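Local coordinates for Serine/threonine-protein kinase Tel1 (Chaetomium thermophilum, PDB 6SKY) that probably senses DNA damage as an ATM-family kinase, phosphorylating serine and threonine residues of its targets with ATP to activate checkpoint signalling, at residues 2395-2398 and 2399-2403; 2412-2415 and 2416-2420. All coordinates share one frame; numbering follows the deposited sequence.

Contact 1: residues 2395-2398 and 2399-2403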
loop_
_atom_site.group_PDB
_atom_site.type_symbol
_atom_site.label_atom_id
_atom_site.label_comp_id
_atom_site.label_asym_id
_atom_site.label_seq_id
_atom_site.Cartn_x
_atom_site.Cartn_y
_atom_site.Cartn_z
ATOM N N ALA A 2395 32.140 5.855 5.604
ATOM C CA ALA A 2395 33.519 5.848 5.145
ATOM C C ALA A 2395 33.586 5.667 3.641
ATOM O O ALA A 2395 34.367 6.334 2.964
ATOM C CB ALA A 2395 34.297 4.748 5.854
ATOM N N LEU A 2396 32.740 4.801 3.098
ATOM C CA LEU A 2396 32.688 4.599 1.659
ATOM C C LEU A 2396 32.176 5.843 0.946
ATOM O O LEU A 2396 32.703 6.235 -0.102
ATOM C CB LEU A 2396 31.800 3.397 1.363
ATOM C CG LEU A 2396 32.090 2.563 0.134
ATOM C CD1 LEU A 2396 33.545 2.237 0.097
ATOM C CD2 LEU A 2396 31.288 1.310 0.220
ATOM N N ARG A 2397 31.164 6.491 1.516
ATOM C CA ARG A 2397 30.620 7.699 0.913
ATOM C C ARG A 2397 31.589 8.863 1.039
ATOM O O ARG A 2397 31.778 9.624 0.083
ATOM C CB ARG A 2397 29.276 8.035 1.545
ATOM C CG ARG A 2397 28.631 9.275 0.984
ATOM C CD ARG A 2397 28.619 9.271 -0.523
ATOM N NE ARG A 2397 28.368 10.602 -1.054
ATOM C CZ ARG A 2397 28.594 10.962 -2.312
ATOM N NH1 ARG A 2397 28.338 12.197 -2.705
ATOM N NH2 ARG A 2397 29.082 10.088 -3.173
ATOM N N PHE A 2398 32.224 9.016 2.197
ATOM C CA PHE A 2398 33.263 10.025 2.319
ATOM C C PHE A 2398 34.377 9.785 1.321
ATOM O O PHE A 2398 34.909 10.734 0.745
ATOM C CB PHE A 2398 33.844 10.051 3.727
ATOM C CG PHE A 2398 35.188 10.703 3.790
ATOM C CD1 PHE A 2398 35.302 12.072 3.766
ATOM C CD2 PHE A 2398 36.337 9.948 3.830
ATOM C CE1 PHE A 2398 36.526 12.667 3.799
ATOM C CE2 PHE A 2398 37.559 10.548 3.860
ATOM C CZ PHE A 2398 37.652 11.907 3.846
ATOM N N MET A 2399 34.760 8.528 1.115
ATOM C CA MET A 2399 35.866 8.226 0.219
ATOM C C MET A 2399 35.518 8.575 -1.216
ATOM O O MET A 2399 36.322 9.182 -1.927
ATOM C CB MET A 2399 36.240 6.754 0.347
ATOM C CG MET A 2399 37.583 6.412 -0.223
ATOM S SD MET A 2399 38.830 7.578 0.334
ATOM C CE MET A 2399 38.820 7.277 2.093
ATOM N N ALA A 2400 34.325 8.191 -1.665
ATOM C CA ALA A 2400 33.891 8.571 -3.005
ATOM C C ALA A 2400 33.882 10.085 -3.163
ATOM O O ALA A 2400 34.404 10.629 -4.145
ATOM C CB ALA A 2400 32.511 7.991 -3.288
ATOM N N LEU A 2401 33.312 10.783 -2.184
ATOM C CA LEU A 2401 33.195 12.231 -2.262
ATOM C C LEU A 2401 34.555 12.910 -2.254
ATOM O O LEU A 2401 34.743 13.936 -2.908
ATOM C CB LEU A 2401 32.343 12.722 -1.105
ATOM C CG LEU A 2401 31.975 14.189 -1.061
ATOM C CD1 LEU A 2401 31.053 14.506 -2.199
ATOM C CD2 LEU A 2401 31.310 14.453 0.248
ATOM N N TRP A 2402 35.514 12.365 -1.517
ATOM C CA TRP A 2402 36.831 12.981 -1.452
ATOM C C TRP A 2402 37.641 12.696 -2.699
ATOM O O TRP A 2402 38.397 13.554 -3.156
ATOM C CB TRP A 2402 37.584 12.485 -0.228
ATOM C CG TRP A 2402 38.922 13.103 -0.051
ATOM C CD1 TRP A 2402 39.284 14.367 -0.372
ATOM C CD2 TRP A 2402 40.081 12.482 0.497
ATOM N NE1 TRP A 2402 40.596 14.579 -0.056
ATOM C CE2 TRP A 2402 41.109 13.431 0.480
ATOM C CE3 TRP A 2402 40.348 11.211 1.005
ATOM C CZ2 TRP A 2402 42.381 13.152 0.947
ATOM C CZ3 TRP A 2402 41.608 10.939 1.468
ATOM C CH2 TRP A 2402 42.608 11.902 1.437
ATOM N N LEU A 2403 37.518 11.494 -3.260
ATOM C CA LEU A 2403 38.277 11.187 -4.462
ATOM C C LEU A 2403 37.721 11.913 -5.674
ATOM O O LEU A 2403 38.464 12.185 -6.617
ATOM C CB LEU A 2403 38.301 9.682 -4.707
ATOM C CG LEU A 2403 39.037 8.826 -3.677
ATOM C CD1 LEU A 2403 39.236 7.424 -4.194
ATOM C CD2 LEU A 2403 40.357 9.441 -3.301
#
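F2398 and W2402, one turn apart on the short helix 2394-2404 in the FAT region, form an i to i+4 aromatic pair on a buried face of this helical-repeat part of the kinase. Both side chains leave the backbone in the same direction, each with CG anti to its own N (chi1 160° for F2398 and -178° for W2402). The two planes are nearly parallel, 22° apart, but slid so far that the rings barely overlap, with the phenyl and five-membered ring centroids 5.6 Å apart. Contact is made instead at the far end of the phenyl ring, where F2398 CZ lies 4.0 Å from W2402 CE3, while W2402 CB sits over one phenyl face, toward its rim. The next residue adds to this patch: M2399, bent at chi2 and chi3, curls its methyl CE back to 3.9 Å from F2398 CE2. On another side of the helix, R2397 NH1 approaches L2401 CD1 to 3.6 Å, and L2401 CB lies over the centre of one guanidinium face. That group is tied by a salt bridge from NE to D2300, which probably helps to fix its orientation. Beneath the side chains the backbone keeps regular i to i+4 bonding, for instance A2400 N to L2396 O at 3.0 Å and W2402 N to F2398 O at 2.9 Å. Helix 2348-2387 packs against R2397, F2398 and L2401; helix 2444-2459 meets W2402, with F2445 edge-to-face on its ring, and L2396 rests on helix 2832-2843.

Contact 2: residues 2412-2415 and 2416-2420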
loop_
_atom_site.group_PDB
_atom_site.type_symbol
_atom_site.label_atom_id
_atom_site.label_comp_id
_atom_site.label_asym_id
_atom_site.label_seq_id
_atom_site.Cartn_x
_atom_site.Cartn_y
_atom_site.Cartn_z
ATOM N N ASN A 2412 40.394 19.489 0.341
ATOM C CA ASN A 2412 41.622 18.996 0.939
ATOM C C ASN A 2412 41.952 19.724 2.229
ATOM O O ASN A 2412 42.502 19.116 3.146
ATOM C CB ASN A 2412 42.765 19.101 -0.058
ATOM C CG ASN A 2412 42.546 18.230 -1.264
ATOM O OD1 ASN A 2412 41.993 17.144 -1.156
ATOM N ND2 ASN A 2412 42.965 18.704 -2.423
ATOM N N GLU A 2413 41.597 21.003 2.350
ATOM C CA GLU A 2413 41.820 21.680 3.624
ATOM C C GLU A 2413 40.923 21.118 4.716
ATOM O O GLU A 2413 41.379 20.883 5.843
ATOM C CB GLU A 2413 41.599 23.181 3.480
ATOM C CG GLU A 2413 42.573 23.858 2.546
ATOM C CD GLU A 2413 44.020 23.567 2.887
ATOM O OE1 GLU A 2413 44.343 23.454 4.088
ATOM O OE2 GLU A 2413 44.835 23.450 1.950
ATOM N N VAL A 2414 39.647 20.884 4.406
ATOM C CA VAL A 2414 38.756 20.318 5.416
ATOM C C VAL A 2414 39.223 18.926 5.828
ATOM O O VAL A 2414 39.231 18.577 7.019
ATOM C CB VAL A 2414 37.309 20.295 4.904
ATOM C CG1 VAL A 2414 36.406 19.701 5.943
ATOM C CG2 VAL A 2414 36.865 21.681 4.569
ATOM N N VAL A 2415 39.618 18.110 4.852
ATOM C CA VAL A 2415 40.081 16.764 5.161
ATOM C C VAL A 2415 41.348 16.816 5.990
ATOM O O VAL A 2415 41.500 16.069 6.959
ATOM C CB VAL A 2415 40.288 15.961 3.870
ATOM C CG1 VAL A 2415 40.987 14.676 4.182
ATOM C CG2 VAL A 2415 38.965 15.688 3.219
ATOM N N LYS A 2416 42.283 17.691 5.625
ATOM C CA LYS A 2416 43.497 17.843 6.411
ATOM C C LYS A 2416 43.171 18.188 7.846
ATOM O O LYS A 2416 43.818 17.697 8.776
ATOM C CB LYS A 2416 44.382 18.923 5.806
ATOM C CG LYS A 2416 45.548 19.286 6.689
ATOM C CD LYS A 2416 46.317 20.457 6.139
ATOM C CE LYS A 2416 47.434 20.844 7.078
ATOM N NZ LYS A 2416 48.212 21.988 6.553
ATOM N N LYS A 2417 42.157 19.022 8.050
ATOM C CA LYS A 2417 41.844 19.453 9.403
ATOM C C LYS A 2417 41.224 18.332 10.229
ATOM O O LYS A 2417 41.508 18.215 11.424
ATOM C CB LYS A 2417 40.924 20.664 9.355
ATOM C CG LYS A 2417 40.772 21.365 10.672
ATOM C CD LYS A 2417 39.910 22.590 10.520
ATOM C CE LYS A 2417 39.579 23.192 11.864
ATOM N NZ LYS A 2417 38.650 24.341 11.711
ATOM N N TRP A 2418 40.376 17.495 9.627
ATOM C CA TRP A 2418 39.586 16.560 10.427
ATOM C C TRP A 2418 39.934 15.085 10.263
ATOM O O TRP A 2418 39.281 14.255 10.894
ATOM C CB TRP A 2418 38.095 16.744 10.133
ATOM C CG TRP A 2418 37.600 18.077 10.522
ATOM C CD1 TRP A 2418 37.311 19.113 9.698
ATOM C CD2 TRP A 2418 37.362 18.541 11.847
ATOM N NE1 TRP A 2418 36.895 20.194 10.423
ATOM C CE2 TRP A 2418 36.921 19.865 11.750
ATOM C CE3 TRP A 2418 37.480 17.961 13.110
ATOM C CZ2 TRP A 2418 36.595 20.619 12.861
ATOM C CZ3 TRP A 2418 37.156 18.709 14.207
ATOM C CH2 TRP A 2418 36.719 20.023 14.079
ATOM N N ILE A 2419 40.936 14.721 9.464
ATOM C CA ILE A 2419 41.131 13.307 9.152
ATOM C C ILE A 2419 41.809 12.526 10.271
ATOM O O ILE A 2419 41.612 11.312 10.370
ATOM C CB ILE A 2419 41.935 13.162 7.849
ATOM C CG1 ILE A 2419 41.937 11.722 7.345
ATOM C CG2 ILE A 2419 43.352 13.609 8.055
ATOM C CD1 ILE A 2419 40.631 11.246 6.822
ATOM N N ASN A 2420 42.580 13.172 11.133
ATOM C CA ASN A 2420 43.380 12.430 12.098
ATOM C C ASN A 2420 42.598 11.961 13.311
ATOM O O ASN A 2420 43.194 11.367 14.212
ATOM C CB ASN A 2420 44.562 13.273 12.559
ATOM C CG ASN A 2420 45.581 13.461 11.479
ATOM O OD1 ASN A 2420 46.381 12.572 11.209
ATOM N ND2 ASN A 2420 45.560 14.622 10.843
#
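V2414 and W2418, both on helix 2409-2418, supply one of two apolar i to i+4 pairs. Their side chains cross obliquely, CG1 of V2414 lying 3.9 Å from CD1 of the W2418 indole; W2418 CG lies beside its own backbone N (chi1 -64°), swinging the five-membered ring back toward the valine. In the second pair, V2415 and I2419 run side by side, V2415 CG1 standing 4.1 Å from I2419 CB. The indole also carries the aliphatic chain of its neighbour, K2417 CG resting over one face toward the rim. Charge plays a looser part: E2413 and K2416 point the same way, but E2413 OE1 stays 4.8 Å from K2416 NZ, so any attraction is probably modest. Among the backbone bonds, K2416 N to N2412 O is regular at 2.9 Å, whereas V2415 O receives two weak ones, from W2418 N at 3.2 Å and I2419 N at 2.9 Å. V2414, V2415 and W2418 face helix 2348-2387, and V2415 also touches helix 2394-2404; N2412, E2413 and K2416 lie against helix 2444-2459.

Consecutive helices of the FAT region carry the two contacts, whose centres lie about 13 Å apart, and they meet directly: W2402 NE1 probably hydrogen-bonds N2412 OD1 at 3.1 Å, while V2415 CG2 packs 3.9 Å from F2398 CE1. Contact 1 is the more buried, dominated by aromatic and apolar groups, with its arginine held by an acidic partner from another helix. In contact 2, V2415 and I2419 are buried, V2414 and W2418 only partly so, and E2413, K2416 and K2417 are exposed. Both rest on helices 2348-2387 and 2444-2459. Their backbones differ too: bonding is regular i to i+4 across 2395-2403, whereas 2412-2420 includes weak bonds to V2415 O.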